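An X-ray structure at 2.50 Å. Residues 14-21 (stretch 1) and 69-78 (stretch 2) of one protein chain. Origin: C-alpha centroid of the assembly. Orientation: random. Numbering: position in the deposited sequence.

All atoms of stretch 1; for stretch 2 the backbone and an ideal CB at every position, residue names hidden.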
# COMPACT_ATOMS: atom_id res chain seq x y z
N VAL A 14 29.54 -11.36 26.91
CA VAL A 14 29.56 -11.98 28.23
C VAL A 14 29.52 -13.48 28.03
O VAL A 14 29.05 -14.23 28.90
CB VAL A 14 28.34 -11.55 29.08
CG1 VAL A 14 28.32 -10.03 29.22
CG2 VAL A 14 27.05 -12.06 28.44
N ALA A 15 30.04 -13.90 26.88
CA ALA A 15 30.08 -15.29 26.49
C ALA A 15 30.91 -16.09 27.47
O ALA A 15 30.59 -17.23 27.77
CB ALA A 15 30.66 -15.43 25.09
N ASP A 16 31.98 -15.49 27.96
CA ASP A 16 32.85 -16.19 28.90
C ASP A 16 33.55 -15.24 29.85
O ASP A 16 33.43 -14.02 29.74
CB ASP A 16 33.90 -16.99 28.15
CG ASP A 16 34.67 -16.14 27.16
OD1 ASP A 16 35.02 -14.99 27.52
OD2 ASP A 16 34.94 -16.63 26.04
N PHE A 17 34.28 -15.83 30.79
CA PHE A 17 35.02 -15.08 31.79
C PHE A 17 35.78 -13.87 31.21
O PHE A 17 35.56 -12.73 31.63
CB PHE A 17 35.98 -16.01 32.52
CG PHE A 17 36.65 -15.39 33.71
CD1 PHE A 17 37.99 -15.04 33.66
CD2 PHE A 17 35.93 -15.14 34.88
CE1 PHE A 17 38.62 -14.46 34.77
CE2 PHE A 17 36.54 -14.56 35.98
CZ PHE A 17 37.89 -14.22 35.93
N ASP A 18 36.68 -14.12 30.26
CA ASP A 18 37.46 -13.03 29.66
C ASP A 18 36.56 -11.92 29.16
O ASP A 18 36.65 -10.77 29.61
CB ASP A 18 38.31 -13.56 28.50
CG ASP A 18 39.34 -14.58 28.95
OD1 ASP A 18 40.02 -14.32 29.97
OD2 ASP A 18 39.48 -15.62 28.28
N ALA A 19 35.69 -12.28 28.22
CA ALA A 19 34.74 -11.35 27.62
C ALA A 19 34.00 -10.59 28.71
O ALA A 19 33.86 -9.35 28.67
CB ALA A 19 33.74 -12.13 26.77
N MET A 20 33.53 -11.34 29.70
CA MET A 20 32.80 -10.74 30.80
C MET A 20 33.69 -9.69 31.42
O MET A 20 33.22 -8.61 31.77
CB MET A 20 32.42 -11.82 31.81
CG MET A 20 31.17 -11.50 32.58
SD MET A 20 30.13 -12.95 32.83
CE MET A 20 30.55 -13.38 34.46
N ASN A 21 34.97 -10.00 31.54
CA ASN A 21 35.94 -9.07 32.10
C ASN A 21 36.11 -7.84 31.18
O ASN A 21 36.03 -6.69 31.64
CB ASN A 21 37.29 -9.77 32.30
CG ASN A 21 37.46 -10.34 33.71
OD1 ASN A 21 37.20 -9.67 34.71
ND2 ASN A 21 37.92 -11.59 33.78
N UNK A 69 28.20 -26.53 30.96
CA UNK A 69 29.59 -26.24 30.65
C UNK A 69 29.82 -24.73 30.63
O UNK A 69 30.55 -24.20 31.47
CB UNK A 69 29.98 -26.86 29.31
N UNK A 70 29.18 -24.05 29.69
CA UNK A 70 29.31 -22.60 29.54
C UNK A 70 29.33 -21.83 30.86
O UNK A 70 30.11 -20.88 31.03
CB UNK A 70 28.16 -22.08 28.68
N UNK A 71 28.48 -22.24 31.79
CA UNK A 71 28.39 -21.59 33.10
C UNK A 71 29.58 -21.90 33.98
O UNK A 71 30.02 -21.05 34.75
CB UNK A 71 27.11 -22.01 33.81
N UNK A 72 30.09 -23.13 33.90
CA UNK A 72 31.23 -23.48 34.73
C UNK A 72 32.54 -22.95 34.17
O UNK A 72 33.49 -22.74 34.92
CB UNK A 72 31.31 -25.00 34.89
N UNK A 73 32.60 -22.71 32.87
CA UNK A 73 33.81 -22.18 32.27
C UNK A 73 34.13 -20.88 33.01
O UNK A 73 35.30 -20.56 33.26
CB UNK A 73 33.65 -21.96 30.77
N UNK A 74 33.08 -20.15 33.35
CA UNK A 74 33.18 -18.87 34.06
C UNK A 74 33.35 -19.08 35.55
O UNK A 74 34.19 -18.43 36.19
CB UNK A 74 31.94 -18.01 33.80
N UNK A 75 32.53 -19.96 36.10
CA UNK A 75 32.51 -20.29 37.52
C UNK A 75 33.88 -20.73 38.04
O UNK A 75 34.37 -20.20 39.04
CB UNK A 75 31.48 -21.39 37.78
N UNK A 76 34.48 -21.69 37.35
CA UNK A 76 35.79 -22.24 37.71
C UNK A 76 36.95 -21.25 37.62
O UNK A 76 38.10 -21.63 37.83
CB UNK A 76 36.10 -23.44 36.81
N UNK A 77 36.66 -19.98 37.32
CA UNK A 77 37.72 -18.97 37.21
C UNK A 77 37.60 -17.92 38.31
O UNK A 77 38.47 -17.06 38.47
CB UNK A 77 37.67 -18.29 35.84
N UNK A 78 36.49 -17.97 39.03
CA UNK A 78 36.24 -17.03 40.11
C UNK A 78 37.16 -17.32 41.29
O UNK A 78 37.78 -18.38 41.36
CB UNK A 78 34.77 -17.09 40.55

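Position 69 lies in helix, and nothing of stretch 1 comes within 5.5 Å of its ideal CB, so almost any helix-tolerant residue would serve. It is Asn 69, which makes no contact here.

At position 70 the CA-to-CB bond points sideways, with Ala 15 O 5.5 Å from the ideal CB. A medium or long side chain could reach that loop, whether apolar or a donor to the carbonyl. The residue is Ile 70, whose CG2 packs 4.2 Å from Ala 15 O.

Positions 71 and 72 are helical and have no part of stretch 1 near their CB atoms, so the visible atoms choose nothing. They are Gln 71 and Phe 72. Position 73 points sideways into open space, where small or polar residues would fit; Ala 73 makes no contact.

Position 74 is the closest point of the two backbones, its CA 4.8 Å from the CA of Phe 17. The ideal CB lies 4.4 Å from Phe 17 N and 4.9 Å from Met 20 CE, beside the start of the helix whose N-cap is Asp 16. Phe 17 and Met 20 offer apolar surface, so Val, Ile, Leu or Met would suit. The residue is Ile 74, and its branching lets it line two surfaces: CG1 lies 3.5 Å from Phe 17 N and 4.0 Å from Asp 16 CA, while CG2 meets Met 20 CE at 3.7 Å and Phe 17 CD2 at 4.3 Å.

Position 75 points away from stretch 1 and opens a type I turn that ends at 78; many residues would do, and it is Leu 75. Position 76, at phi -64° and psi 4°, is also free of stretch 1, and Glu 76 makes no contact with it.

Position 77 points toward stretch 1, its ideal CB 3.7 Å from Phe 17 CD2, with the carboxylate of Asp 18 farther along. An aliphatic stem would suit the aromatic ring and a positive end would suit the acid, which favours Lys or Arg, although a plain apolar residue could also cover the ring. Arg 77 does both. Its CB sits over one face of the Phe 17 ring, 3.7 Å from the centroid, in a CH-pi contact. The side chain then runs past the ring, with NE 3.3 Å from Phe 17 CD1, and NH2 forms a salt bridge with Asp 18 OD1 at 3.5 Å.

Position 78 closes the turn, its N bonded to Leu 75 O. CA-to-CB points sideways with nothing close, leaving the choice wide. Leu 78 brings its end nearer, but not into contact.

Stretch 2 (69-78) NIQFAILERL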
# COMPACT_ATOMS: atom_id res chain seq x y z
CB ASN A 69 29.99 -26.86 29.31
CG ASN A 69 30.13 -28.38 29.37
OD1 ASN A 69 30.24 -29.04 28.34
ND2 ASN A 69 30.15 -28.94 30.59
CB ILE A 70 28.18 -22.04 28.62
CG1 ILE A 70 28.45 -22.44 27.17
CG2 ILE A 70 28.09 -20.52 28.74
CD1 ILE A 70 27.30 -22.14 26.24
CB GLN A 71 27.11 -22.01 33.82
CG GLN A 71 25.85 -21.73 33.06
CD GLN A 71 25.82 -20.31 32.54
OE1 GLN A 71 26.09 -19.37 33.27
NE2 GLN A 71 25.48 -20.16 31.26
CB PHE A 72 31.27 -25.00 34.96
CG PHE A 72 30.37 -25.45 36.09
CD1 PHE A 72 29.00 -25.21 36.04
CD2 PHE A 72 30.90 -26.08 37.21
CE1 PHE A 72 28.17 -25.57 37.10
CE2 PHE A 72 30.07 -26.45 38.28
CZ PHE A 72 28.70 -26.20 38.22
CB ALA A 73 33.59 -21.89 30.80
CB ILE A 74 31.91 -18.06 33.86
CG1 ILE A 74 31.74 -17.70 32.39
CG2 ILE A 74 31.95 -16.84 34.76
CD1 ILE A 74 30.33 -17.30 32.05
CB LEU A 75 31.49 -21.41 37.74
CG LEU A 75 31.03 -21.69 39.16
CD1 LEU A 75 30.26 -20.48 39.69
CD2 LEU A 75 30.15 -22.93 39.17
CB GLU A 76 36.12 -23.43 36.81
CG GLU A 76 35.18 -24.61 36.94
CD GLU A 76 35.41 -25.68 35.88
OE1 GLU A 76 34.73 -26.73 35.96
OE2 GLU A 76 36.25 -25.48 34.97
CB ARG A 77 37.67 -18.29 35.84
CG ARG A 77 37.81 -19.23 34.67
CD ARG A 77 39.22 -19.23 34.13
NE ARG A 77 39.62 -17.89 33.72
CZ ARG A 77 40.70 -17.61 32.99
NH1 ARG A 77 41.50 -18.59 32.57
NH2 ARG A 77 40.97 -16.36 32.66
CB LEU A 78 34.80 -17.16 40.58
CG LEU A 78 33.71 -16.88 39.57
CD1 LEU A 78 32.55 -17.82 39.84
CD2 LEU A 78 33.30 -15.42 39.64
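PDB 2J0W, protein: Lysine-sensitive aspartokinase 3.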